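Local coordinates for hypothetical protein MJ1460 (Methanocaldococcus jannaschii DSM 2661, PDB 2OSO), which is of unknown function but carries a zinc-binding V4R domain and is assigned to the vinyl-4-reductase family, at residues E58-M63 with H117-G122; K67-L72 with I86-I91; I75-L78 with G82-E85; C127-E130 with Y134-V137; N139-V144 with K150-V155. The protein carries 3 engineered substitutions. All blocks are in the same frame, centred on the assembly; numbering follows the deposited sequence. Where two conformers were deposited one is given.

Interaction 1 of 5, residues E58-M63 with H117-G122. With ZN (zinc ion), chain B.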
# COMPACT_ATOMS: atom_id res chain seq x y z
N GLU A 58 10.69 -0.03 9.45
CA GLU A 58 11.29 -0.90 10.50
C GLU A 58 10.37 -2.01 10.91
O GLU A 58 10.76 -3.18 10.94
CB GLU A 58 11.74 -0.13 11.75
CG GLU A 58 12.84 0.91 11.49
CD GLU A 58 13.22 1.63 12.75
OE1 GLU A 58 12.51 2.57 13.11
OE2 GLU A 58 14.23 1.23 13.38
N GLU A 59 9.12 -1.67 11.23
CA GLU A 59 8.14 -2.68 11.67
C GLU A 59 7.77 -3.68 10.56
O GLU A 59 7.58 -4.84 10.83
CB GLU A 59 6.85 -2.02 12.19
CG GLU A 59 7.04 -1.18 13.41
CD GLU A 59 7.39 -1.98 14.68
OE1 GLU A 59 7.43 -3.24 14.71
OE2 GLU A 59 7.64 -1.29 15.67
N PHE A 60 7.66 -3.17 9.34
CA PHE A 60 7.40 -3.94 8.12
C PHE A 60 8.50 -4.98 7.94
O PHE A 60 8.20 -6.18 7.81
CB PHE A 60 7.32 -2.97 6.96
CG PHE A 60 6.69 -3.53 5.72
CD1 PHE A 60 7.45 -4.20 4.81
CD2 PHE A 60 5.32 -3.28 5.44
CE1 PHE A 60 6.90 -4.66 3.61
CE2 PHE A 60 4.76 -3.72 4.31
CZ PHE A 60 5.53 -4.42 3.37
N GLY A 61 9.74 -4.54 8.08
CA GLY A 61 10.94 -5.38 8.01
C GLY A 61 10.94 -6.50 9.01
O GLY A 61 11.19 -7.66 8.66
N LYS A 62 10.59 -6.17 10.26
CA LYS A 62 10.41 -7.16 11.32
C LYS A 62 9.33 -8.22 11.03
O LYS A 62 9.59 -9.40 11.21
CB LYS A 62 10.12 -6.48 12.67
CG LYS A 62 11.25 -5.55 13.22
CD LYS A 62 12.59 -6.19 13.05
CE LYS A 62 13.66 -5.60 13.91
N MSE A 63 8.14 -7.81 10.60
CA MSE A 63 7.14 -8.75 10.11
C MSE A 63 7.68 -9.70 9.02
O MSE A 63 7.39 -10.90 9.05
CB MSE A 63 5.88 -8.02 9.57
CG MSE A 63 4.69 -7.86 10.55
SE MSE A 63 4.07 -9.45 11.50
CE MSE A 63 4.59 -10.86 10.25
N HIS A 117 13.92 7.40 -0.10
CA HIS A 117 13.47 6.04 0.10
C HIS A 117 13.56 5.73 1.60
O HIS A 117 14.19 4.76 2.01
CB HIS A 117 14.26 5.07 -0.76
CG HIS A 117 13.91 5.12 -2.21
ND1 HIS A 117 14.73 5.70 -3.16
CD2 HIS A 117 12.77 4.82 -2.86
CE1 HIS A 117 14.16 5.63 -4.35
NE2 HIS A 117 12.96 5.10 -4.19
N ASP A 118 12.85 6.55 2.40
CA ASP A 118 12.79 6.42 3.87
C ASP A 118 12.12 5.10 4.32
O ASP A 118 12.58 4.51 5.30
CB ASP A 118 11.98 7.52 4.52
CG ASP A 118 12.65 8.86 4.51
OD1 ASP A 118 13.65 9.05 3.80
OD2 ASP A 118 12.11 9.72 5.22
N PHE A 119 11.00 4.74 3.69
CA PHE A 119 10.32 3.44 3.94
C PHE A 119 11.26 2.26 3.68
O PHE A 119 11.42 1.40 4.55
CB PHE A 119 9.01 3.35 3.13
CG PHE A 119 8.28 2.06 3.28
CD1 PHE A 119 7.78 1.68 4.52
CD2 PHE A 119 7.99 1.27 2.18
CE1 PHE A 119 7.12 0.47 4.65
CE2 PHE A 119 7.29 0.08 2.34
CZ PHE A 119 6.83 -0.28 3.58
N ILE A 120 11.94 2.24 2.54
CA ILE A 120 12.91 1.17 2.22
C ILE A 120 14.07 1.12 3.26
O ILE A 120 14.49 0.05 3.72
CB ILE A 120 13.47 1.30 0.74
CG1 ILE A 120 12.41 0.86 -0.30
CG2 ILE A 120 14.81 0.53 0.63
CD1 ILE A 120 12.76 1.09 -1.79
N ALA A 121 14.54 2.27 3.69
CA ALA A 121 15.65 2.38 4.65
C ALA A 121 15.22 1.77 5.99
O ALA A 121 15.98 1.03 6.60
CB ALA A 121 16.14 3.87 4.80
N GLY A 122 13.97 2.02 6.39
CA GLY A 122 13.39 1.41 7.59
C GLY A 122 13.30 -0.08 7.43
O GLY A 122 13.60 -0.88 8.38
ZN ZN B . 16.73 6.19 -3.17
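F60 of helix 53-64 and F119 of helix 118-132 carry the aromatic part of this buried helix-helix contact, a T-shaped (edge-to-face) pair. F119 gives the edge and F60 the face: CZ of F119 stands over the centre of the F60 ring, 3.8 Å from F60 CD2. The ring centroids lie 5.2 Å apart and the planes meet at 73°. F119 reaches across because its CG is trans to the backbone N (chi1 178°), which brings the far end of the ring closer to F60 than its root. With alanine in place of F60, the edge of F119 would probably lose the pi face it presses on and the ring would be freer to turn.

In the backbone, E58 CA lies 3.1 Å from G122 O in a CA-H...O approach, and the two CA atoms are only 4.3 Å apart. A CB on G122 would clash with the E58 N, so the glycine permits this close passage. E58 adds its CG, 3.7 Å from G122 O, while the rest leads off.

At the far end of segment 117-122, away from helix 53-64, H117, the N-cap of helix 118-132, binds zinc through ND1 at 2.1 Å, and E140, C143 and C151 complete the site. On the second subunit, F36 meets F119 edge-to-face and L35 packs on F60.

No conventional hydrogen bond crosses between the segments. Ring packing and a weak CA-H...O contact therefore join the helices, whereas the polar chemistry sits at the helix start, where H117 also bonds through NE2 to P106 O.

Interaction 2 of 5, residues K67-L72 with I86-I91; sequences KNIEEL and IDENKI
I69 packs against I86 and E88 where the N-terminal turns of two helices meet, each turn closed by a side-chain N-cap, N68 for helix 69-79 and D87 for helix 88-93. I69 and I86 are set obliquely to each other. The touching branch is I69 CG2, trans to its backbone N, which lies 3.8 Å from I86 CB and also nears I86 CG2 and CD1. L72 comes in one turn further on, nearly at right angles to I86, with its CD2 4.0 Å from I86 CD1. I131 of helix 118-132 covers I69 and L72, and I100 of strand 98-103 backs I86, so the branched chains fill a seam between helices and sheet.

E88 runs past I69 in the opposite direction. Its CG is trans to the backbone N (chi1 170°) and the chain stays extended, which brings the carboxylate alongside I69, with OE1 3.6 Å from I69 CB. The two oxygens are then placed to receive water-mediated bonds from the first turn of helix 69-79: one water links I69 N to E88 OE2, another E70 N to E88 OE1. A negative group at this helix start probably interacts favourably with the helix dipole, although E70 brings a like charge near it.

The caps differ in direction. D87 OD1 takes the K90 N-H from above its carboxylate plane at 3.3 Å. N68 OD1, by contrast, receives the E71 N-H at 2.9 Å almost straight on, with a C=O...donor angle of 165°.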
# COMPACT_ATOMS: atom_id res chain seq x y z
N LYS A 67 15.51 -14.74 7.06
CA LYS A 67 16.48 -15.47 7.88
C LYS A 67 17.93 -15.17 7.49
O LYS A 67 18.89 -15.49 8.22
CB LYS A 67 16.18 -16.96 7.82
CG LYS A 67 14.80 -17.32 8.44
N ASN A 68 18.12 -14.57 6.32
CA ASN A 68 19.47 -14.33 5.84
C ASN A 68 19.46 -13.30 4.73
O ASN A 68 18.40 -12.80 4.34
CB ASN A 68 20.18 -15.67 5.44
CG ASN A 68 19.44 -16.47 4.37
OD1 ASN A 68 19.01 -15.94 3.34
ND2 ASN A 68 19.36 -17.80 4.57
N ILE A 69 20.64 -12.91 4.30
CA ILE A 69 20.77 -11.90 3.26
C ILE A 69 20.18 -12.41 1.96
O ILE A 69 19.54 -11.66 1.26
CB ILE A 69 22.25 -11.48 3.07
CG1 ILE A 69 22.79 -10.78 4.31
CG2 ILE A 69 22.44 -10.60 1.84
CD1 ILE A 69 22.08 -9.61 4.79
N GLU A 70 20.30 -13.71 1.65
CA GLU A 70 19.78 -14.15 0.35
C GLU A 70 18.26 -13.96 0.31
O GLU A 70 17.69 -13.50 -0.67
CB GLU A 70 20.24 -15.57 -0.01
CG GLU A 70 20.60 -15.80 -1.51
CD GLU A 70 21.42 -14.63 -2.19
OE1 GLU A 70 22.44 -14.14 -1.63
OE2 GLU A 70 21.02 -14.21 -3.31
N GLU A 71 17.60 -14.29 1.42
CA GLU A 71 16.17 -14.14 1.57
C GLU A 71 15.74 -12.66 1.53
O GLU A 71 14.71 -12.33 0.94
CB GLU A 71 15.70 -14.83 2.89
CG GLU A 71 14.22 -14.97 2.97
CD GLU A 71 13.72 -15.97 4.06
OE1 GLU A 71 14.48 -16.46 4.91
OE2 GLU A 71 12.51 -16.24 4.05
N LEU A 72 16.53 -11.79 2.14
CA LEU A 72 16.30 -10.34 2.05
C LEU A 72 16.28 -9.86 0.58
O LEU A 72 15.41 -9.06 0.16
CB LEU A 72 17.38 -9.59 2.84
CG LEU A 72 17.33 -8.05 2.92
CD1 LEU A 72 15.93 -7.48 3.08
CD2 LEU A 72 18.22 -7.58 4.04
N ILE A 86 24.22 -6.48 -1.70
CA ILE A 86 24.79 -6.69 -0.35
C ILE A 86 25.84 -7.78 -0.46
O ILE A 86 25.53 -8.89 -0.90
CB ILE A 86 23.73 -7.17 0.69
CG1 ILE A 86 22.38 -6.45 0.50
CG2 ILE A 86 24.28 -7.06 2.12
CD1 ILE A 86 21.36 -6.62 1.68
N ASP A 87 27.07 -7.47 -0.06
CA ASP A 87 28.15 -8.44 0.06
C ASP A 87 28.15 -9.00 1.48
O ASP A 87 28.74 -8.42 2.38
CB ASP A 87 29.48 -7.76 -0.25
CG ASP A 87 30.66 -8.75 -0.37
OD1 ASP A 87 30.55 -9.89 0.14
OD2 ASP A 87 31.71 -8.37 -0.97
N GLU A 88 27.53 -10.16 1.65
CA GLU A 88 27.38 -10.79 2.96
C GLU A 88 28.69 -11.26 3.62
O GLU A 88 28.89 -11.12 4.82
CB GLU A 88 26.48 -12.00 2.77
CG GLU A 88 26.39 -12.92 3.93
CD GLU A 88 25.35 -13.98 3.69
OE1 GLU A 88 24.77 -14.01 2.58
OE2 GLU A 88 25.13 -14.78 4.60
N ASN A 89 29.57 -11.84 2.83
CA ASN A 89 30.86 -12.29 3.36
C ASN A 89 31.73 -11.11 3.85
O ASN A 89 32.45 -11.23 4.85
CB ASN A 89 31.56 -13.17 2.33
CG ASN A 89 31.02 -14.61 2.33
OD1 ASN A 89 30.10 -14.95 3.10
ND2 ASN A 89 31.61 -15.47 1.48
N LYS A 90 31.58 -9.95 3.23
CA LYS A 90 32.28 -8.76 3.71
C LYS A 90 31.66 -8.18 4.99
O LYS A 90 32.38 -7.70 5.87
CB LYS A 90 32.33 -7.71 2.60
CG LYS A 90 33.08 -6.43 2.92
CD LYS A 90 33.11 -5.55 1.65
CE LYS A 90 33.91 -4.29 1.80
NZ LYS A 90 34.29 -3.74 0.48
N ILE A 91 30.34 -8.20 5.10
CA ILE A 91 29.65 -7.78 6.34
C ILE A 91 30.13 -8.62 7.53
O ILE A 91 30.44 -8.12 8.61
CB ILE A 91 28.08 -7.89 6.20
CG1 ILE A 91 27.55 -6.68 5.45
CG2 ILE A 91 27.37 -7.95 7.56
CD1 ILE A 91 26.07 -6.86 4.99
O HOH W 1 22.91 -13.67 6.22
O HOH W 2 22.40 -15.58 2.69

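Interaction 3 of 5, residues I75-L78 with G82-E85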
# COMPACT_ATOMS: atom_id res chain seq x y z
N ILE A 75 13.00 -11.17 -1.19
CA ILE A 75 11.85 -10.33 -0.82
C ILE A 75 11.82 -9.03 -1.61
O ILE A 75 10.76 -8.61 -2.07
CB ILE A 75 11.84 -10.00 0.68
CG1 ILE A 75 11.54 -11.27 1.48
CG2 ILE A 75 10.80 -8.90 0.96
CD1 ILE A 75 11.86 -11.19 2.98
N PHE A 76 12.95 -8.38 -1.80
CA PHE A 76 12.97 -7.13 -2.60
C PHE A 76 12.58 -7.37 -4.07
O PHE A 76 11.85 -6.57 -4.66
CB PHE A 76 14.29 -6.39 -2.46
CG PHE A 76 14.29 -5.36 -1.35
CD1 PHE A 76 14.09 -5.76 -0.05
CD2 PHE A 76 14.48 -4.03 -1.62
CE1 PHE A 76 14.01 -4.85 0.98
CE2 PHE A 76 14.42 -3.09 -0.60
CZ PHE A 76 14.22 -3.51 0.70
N LYS A 77 12.99 -8.49 -4.65
CA LYS A 77 12.53 -8.82 -6.02
C LYS A 77 11.03 -9.12 -6.06
O LYS A 77 10.36 -8.73 -7.00
CB LYS A 77 13.30 -10.00 -6.62
CG LYS A 77 14.74 -9.70 -6.95
CD LYS A 77 14.90 -8.64 -8.05
CE LYS A 77 14.25 -9.07 -9.37
NZ LYS A 77 14.76 -8.29 -10.60
N LEU A 78 10.54 -9.88 -5.08
CA LEU A 78 9.10 -10.20 -5.00
C LEU A 78 8.22 -8.97 -4.82
O LEU A 78 7.12 -8.88 -5.39
CB LEU A 78 8.86 -11.16 -3.85
CG LEU A 78 9.36 -12.58 -4.06
CD1 LEU A 78 9.11 -13.40 -2.79
CD2 LEU A 78 8.70 -13.22 -5.30
N GLY A 82 13.25 -3.69 -6.41
CA GLY A 82 14.56 -3.64 -7.04
C GLY A 82 15.56 -4.70 -6.62
O GLY A 82 15.24 -5.65 -5.90
N ASP A 83 16.78 -4.52 -7.11
CA ASP A 83 17.90 -5.45 -6.91
C ASP A 83 18.82 -4.90 -5.84
O ASP A 83 19.57 -3.94 -6.06
CB ASP A 83 18.68 -5.65 -8.20
CG ASP A 83 17.79 -5.98 -9.37
OD1 ASP A 83 17.31 -7.13 -9.48
OD2 ASP A 83 17.55 -5.08 -10.18
N LEU A 84 18.78 -5.55 -4.70
CA LEU A 84 19.52 -5.16 -3.53
C LEU A 84 20.94 -5.75 -3.65
O LEU A 84 21.10 -6.93 -3.89
CB LEU A 84 18.78 -5.72 -2.30
CG LEU A 84 18.90 -5.11 -0.92
CD1 LEU A 84 18.75 -3.59 -0.97
CD2 LEU A 84 17.87 -5.78 0.08
N GLU A 85 21.95 -4.89 -3.54
CA GLU A 85 23.35 -5.29 -3.62
C GLU A 85 23.93 -5.29 -2.21
O GLU A 85 24.11 -4.24 -1.60
CB GLU A 85 24.12 -4.35 -4.56
CG GLU A 85 23.55 -4.34 -5.97
CD GLU A 85 24.25 -3.38 -6.95
OE1 GLU A 85 25.29 -2.75 -6.63
OE2 GLU A 85 23.72 -3.27 -8.08
O HOH W 3 14.78 -5.60 -10.53
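F76 and L84 form the tight side of this contact, where helix 69-79 is followed through a short turn by strand 83-85 at the edge of the sheet. CD2 of L84 sits over one face of the F76 ring, 3.9 Å from its centroid and close to the ring normal, a CH-pi contact shifted somewhat toward the rim. With CG trans to the backbone N (chi1 -155°), the branch of L84 is directed at the ring, and CD2 is the methyl that meets it. Just before the strand, G82 O comes within 3.6 Å of F76 CB. G82 has a positive phi, and any side chain there would collide with the carbonyl oxygen of the residue before it. L102 of strand 98-103 and L124 of helix 118-132 close round both F76 and L84.

The other side is polar and watery. K77 folds back at chi2 and chi3, so that its exposed chain bends toward D83 instead of stretching out. Its NZ makes a salt bridge with D83 OD1 at 3.0 Å, arriving on the syn side of the carboxylate and 21° out of its plane. A water joins the same two groups, accepting from K77 NZ at 2.7 Å and donating to D83 OD2 at 2.8 Å.

Both carboxylate oxygens are thus tied to one ammonium group, directly and through water. The pair lies at the exposed rim, beside the apolar F76-L84 packing, and the two links are likely to restrict the rotation of the D83 carboxylate.

Interaction 4 of 5, residues C127-E130 with Y134-V137; sequences CLEE and YYFV. Engineered in segment 134-137: Y134 (natural residue Lys), Y135 (natural residue Lys).
L128 and E129, late in helix 118-132, meet Y134, Y135 and F136 where the chain turns from that helix into edge strand 135-142, a helix-to-strand connection within the V4R domain. L128 CB lies over one face of the F136 ring, 4.1 Å from its centroid and displaced toward the rim, a CH-pi contact. The same ring brings CE2 to 3.3 Å from L128 O.

E129 lies against the start of the strand. Its CG is trans to the backbone N (chi1 179°) and the chain is fully extended, so CG passes 3.2 Å from Y134 O, and E129 CA makes a CA-H...O contact with that oxygen. Farther out, the carboxylate runs beside Y135, an engineered residue that is lysine in nature, as is Y134. OE1 of E129 lies at the edge of the Y135 ring, 3.6 Å from CD1, with the two planes 83° apart. A water accepts from F136 N at 3.0 Å and lies 2.7 Å from E129 OE1, to which it probably donates. Putting an alanine at E129 removes the carboxylate and would probably leave this water less firmly placed against the F136 N-H.

L128 and F136 both pack on V155 of the adjoining strand 151-158, and L128 also reaches I69 of helix 69-79. E129 borders K62 of helix 53-64, while Y135 pairs through its backbone with V158.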
# COMPACT_ATOMS: atom_id res chain seq x y z
N CYS A 127 14.90 -5.59 8.82
CA CYS A 127 15.33 -6.89 8.31
C CYS A 127 16.72 -7.32 8.80
O CYS A 127 16.93 -8.47 9.15
CB CYS A 127 15.30 -6.96 6.78
SG CYS A 127 13.65 -6.93 6.09
N LEU A 128 17.64 -6.38 8.82
CA LEU A 128 19.01 -6.62 9.29
C LEU A 128 19.07 -6.94 10.78
O LEU A 128 19.90 -7.74 11.19
CB LEU A 128 19.89 -5.42 9.02
CG LEU A 128 20.23 -5.25 7.53
CD1 LEU A 128 20.88 -3.85 7.31
CD2 LEU A 128 21.13 -6.36 7.04
N GLU A 129 18.21 -6.31 11.57
CA GLU A 129 18.02 -6.77 12.97
C GLU A 129 17.48 -8.21 13.12
O GLU A 129 17.96 -9.01 13.96
CB GLU A 129 17.16 -5.77 13.74
CG GLU A 129 16.90 -6.19 15.19
CD GLU A 129 16.04 -5.24 16.00
OE1 GLU A 129 16.00 -4.03 15.72
OE2 GLU A 129 15.37 -5.74 16.96
N GLU A 130 16.45 -8.55 12.34
CA GLU A 130 15.95 -9.93 12.31
C GLU A 130 17.07 -10.95 11.95
O GLU A 130 17.14 -12.05 12.51
CB GLU A 130 14.75 -10.05 11.37
CG GLU A 130 13.43 -9.47 11.87
CD GLU A 130 13.00 -9.95 13.25
OE1 GLU A 130 12.68 -11.16 13.43
OE2 GLU A 130 13.00 -9.12 14.19
N TYR A 134 21.48 -7.44 16.21
CA TYR A 134 21.82 -6.06 16.60
C TYR A 134 20.76 -5.06 16.16
O TYR A 134 20.02 -5.32 15.21
CB TYR A 134 23.16 -5.62 16.01
CG TYR A 134 24.30 -6.56 16.29
CD1 TYR A 134 24.58 -6.97 17.58
CD2 TYR A 134 25.10 -7.02 15.26
CE1 TYR A 134 25.64 -7.84 17.86
CE2 TYR A 134 26.16 -7.88 15.51
CZ TYR A 134 26.43 -8.28 16.82
OH TYR A 134 27.48 -9.13 17.08
N TYR A 135 20.66 -3.94 16.90
CA TYR A 135 19.89 -2.77 16.46
C TYR A 135 20.70 -2.11 15.39
O TYR A 135 21.91 -1.92 15.57
CB TYR A 135 19.72 -1.72 17.57
CG TYR A 135 18.92 -2.18 18.75
CD1 TYR A 135 17.64 -2.73 18.60
CD2 TYR A 135 19.41 -2.02 20.04
CE1 TYR A 135 16.89 -3.15 19.70
CE2 TYR A 135 18.66 -2.45 21.16
CZ TYR A 135 17.40 -2.99 20.97
OH TYR A 135 16.64 -3.39 22.07
N PHE A 136 20.06 -1.77 14.27
CA PHE A 136 20.70 -1.04 13.17
C PHE A 136 20.02 0.28 12.89
O PHE A 136 18.78 0.40 13.01
CB PHE A 136 20.69 -1.86 11.88
CG PHE A 136 21.60 -3.07 11.91
CD1 PHE A 136 22.93 -2.98 11.53
CD2 PHE A 136 21.12 -4.30 12.37
CE1 PHE A 136 23.76 -4.09 11.58
CE2 PHE A 136 21.96 -5.44 12.42
CZ PHE A 136 23.27 -5.32 12.02
N VAL A 137 20.83 1.29 12.52
CA VAL A 137 20.30 2.49 11.88
C VAL A 137 20.78 2.59 10.42
O VAL A 137 21.95 2.46 10.16
CB VAL A 137 20.71 3.78 12.61
CG1 VAL A 137 20.33 4.97 11.82
CG2 VAL A 137 20.05 3.81 14.03
O HOH W 4 17.11 -2.38 13.85

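Interaction 5 of 5, residues N139-V144 with K150-V155; sequences NEVECV and KCVFEV. With ZN (zinc ion), chain B.
N139 to E142 and C151 to E154 pair antiparallel as a beta hairpin, interrupted by a classic bulge in which V141 and E142 both face V152. V152 O accepts twice there: the V141 N-H at 2.9 Å, and the E142 N-H at 3.3 Å, in the carbonyl plane and on a lone pair. Beyond the bulge, V152 N bonds back to E142 O, and N139 and E154 exchange a pair of bonds at the other end.

E140 and F153 share the face that leads to the metal. E140, with CG trans to its backbone N (chi1 -174°) and an extended chain, lays CG over the F153 ring, 4.1 Å from the centroid, with the carboxylate only 11° from parallel to it. OE2 goes on to bind zinc at 1.9 Å. C143 SG at 2.4 Å and C151 SG at 2.3 Å bind the same ion, and H117 is the fourth ligand. V144 N also points straight at C151 SG, an N-H...S bond of 3.5 Å and 175°.

On the other face E142 lies alongside V152; from the bulge, V141 CG2 touches V152 CG1 at 3.9 Å. A water spans E142 OE1 and K150 O, while K150 NZ turns to a salt bridge with E85.

Zinc therefore crosslinks both strands of the hairpin near its turn and joins them to the start of helix 118-132. Two sulfurs and a carboxylate, probably all anionic, would gather negative charge round the ion, which the N-H...S bond to C151 may partly offset.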
# COMPACT_ATOMS: atom_id res chain seq x y z
N ASN A 139 20.74 4.83 6.87
CA ASN A 139 20.58 6.16 6.38
C ASN A 139 20.94 6.22 4.89
O ASN A 139 22.01 5.81 4.49
CB ASN A 139 21.47 7.09 7.21
CG ASN A 139 21.40 8.53 6.74
OD1 ASN A 139 20.31 9.09 6.49
ND2 ASN A 139 22.56 9.17 6.67
N GLU A 140 20.03 6.71 4.07
CA GLU A 140 20.22 6.70 2.64
C GLU A 140 21.02 7.96 2.36
O GLU A 140 20.60 9.05 2.73
CB GLU A 140 18.88 6.69 1.85
CG GLU A 140 19.08 6.54 0.33
CD GLU A 140 17.78 6.52 -0.44
OE1 GLU A 140 16.76 7.00 0.09
OE2 GLU A 140 17.78 6.06 -1.61
N VAL A 141 22.18 7.79 1.72
CA VAL A 141 23.11 8.88 1.48
C VAL A 141 23.21 9.22 0.00
O VAL A 141 23.69 10.30 -0.33
CB VAL A 141 24.52 8.51 2.08
CG1 VAL A 141 24.44 8.25 3.64
CG2 VAL A 141 25.12 7.27 1.35
N GLU A 142 22.82 8.32 -0.90
CA GLU A 142 22.68 8.68 -2.33
C GLU A 142 21.40 8.04 -2.87
O GLU A 142 21.00 6.97 -2.41
CB GLU A 142 23.87 8.21 -3.20
CG GLU A 142 25.24 8.48 -2.69
CD GLU A 142 26.35 7.93 -3.62
OE1 GLU A 142 26.08 7.51 -4.77
OE2 GLU A 142 27.51 7.89 -3.18
N CYS A 143 20.80 8.64 -3.89
CA CYS A 143 19.46 8.14 -4.35
C CYS A 143 19.29 8.39 -5.86
O CYS A 143 19.79 9.37 -6.39
CB CYS A 143 18.39 8.85 -3.52
SG CYS A 143 16.67 8.44 -3.85
N VAL A 144 18.62 7.45 -6.53
CA VAL A 144 18.31 7.51 -7.97
C VAL A 144 17.55 8.81 -8.29
O VAL A 144 17.74 9.43 -9.34
CB VAL A 144 17.51 6.23 -8.40
CG1 VAL A 144 16.96 6.34 -9.85
CG2 VAL A 144 18.39 5.01 -8.24
N LYS A 150 22.16 4.29 -8.73
CA LYS A 150 21.74 3.34 -7.73
C LYS A 150 21.52 4.16 -6.46
O LYS A 150 22.14 5.21 -6.30
CB LYS A 150 22.85 2.30 -7.47
CG LYS A 150 23.27 1.49 -8.70
CD LYS A 150 24.18 0.38 -8.30
CE LYS A 150 24.72 -0.37 -9.48
NZ LYS A 150 25.82 -1.20 -8.97
N CYS A 151 20.63 3.70 -5.58
CA CYS A 151 20.55 4.26 -4.23
C CYS A 151 21.60 3.59 -3.35
O CYS A 151 21.89 2.40 -3.53
CB CYS A 151 19.17 4.09 -3.63
SG CYS A 151 17.70 4.70 -4.61
N VAL A 152 22.13 4.35 -2.39
CA VAL A 152 23.15 3.88 -1.47
C VAL A 152 22.74 4.17 -0.03
O VAL A 152 22.41 5.30 0.34
CB VAL A 152 24.51 4.51 -1.75
CG1 VAL A 152 25.56 3.99 -0.74
CG2 VAL A 152 24.95 4.25 -3.19
N PHE A 153 22.81 3.11 0.77
CA PHE A 153 22.45 3.14 2.18
C PHE A 153 23.66 2.82 3.06
O PHE A 153 24.35 1.81 2.85
CB PHE A 153 21.33 2.14 2.45
CG PHE A 153 20.07 2.34 1.59
CD1 PHE A 153 19.98 1.74 0.32
CD2 PHE A 153 19.00 3.07 2.06
CE1 PHE A 153 18.81 1.88 -0.47
CE2 PHE A 153 17.82 3.24 1.25
CZ PHE A 153 17.72 2.61 0.01
N GLU A 154 23.87 3.66 4.06
CA GLU A 154 24.86 3.50 5.13
C GLU A 154 24.21 2.71 6.30
O GLU A 154 23.14 3.13 6.81
CB GLU A 154 25.19 4.90 5.62
CG GLU A 154 26.55 5.20 6.04
CD GLU A 154 26.77 6.73 5.92
OE1 GLU A 154 25.88 7.49 6.42
OE2 GLU A 154 27.74 7.16 5.25
N VAL A 155 24.82 1.58 6.70
CA VAL A 155 24.28 0.71 7.77
C VAL A 155 25.18 0.78 8.99
O VAL A 155 26.36 0.43 8.92
CB VAL A 155 24.18 -0.80 7.35
CG1 VAL A 155 23.56 -1.67 8.51
CG2 VAL A 155 23.38 -0.96 6.08
ZN ZN B . 16.73 6.19 -3.17
O HOH W 5 24.99 5.84 -6.33

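Along the chain, interaction 3 is nested inside interaction 2, and both inside the loop closed by interaction 1; interactions 4 and 5 follow. Helix 118-132 serves interactions 1 and 4 (centres about 10 Å apart), and helix 69-79 serves interactions 2 and 3 (centres about 12 Å apart). Interactions 3, 4 and 5 reach the same antiparallel sheet, with E85 and K150 bridging 3 and 5, and V155 joining 5 to L128 and F136 of 4. Zinc links interactions 1 and 5, centres about 14 Å apart. The helices thus pack on a sheet whose 135-142/151-158 hairpin is tied by zinc to the start of helix 118-132, while interactions 1 and 3 also meet the second subunit.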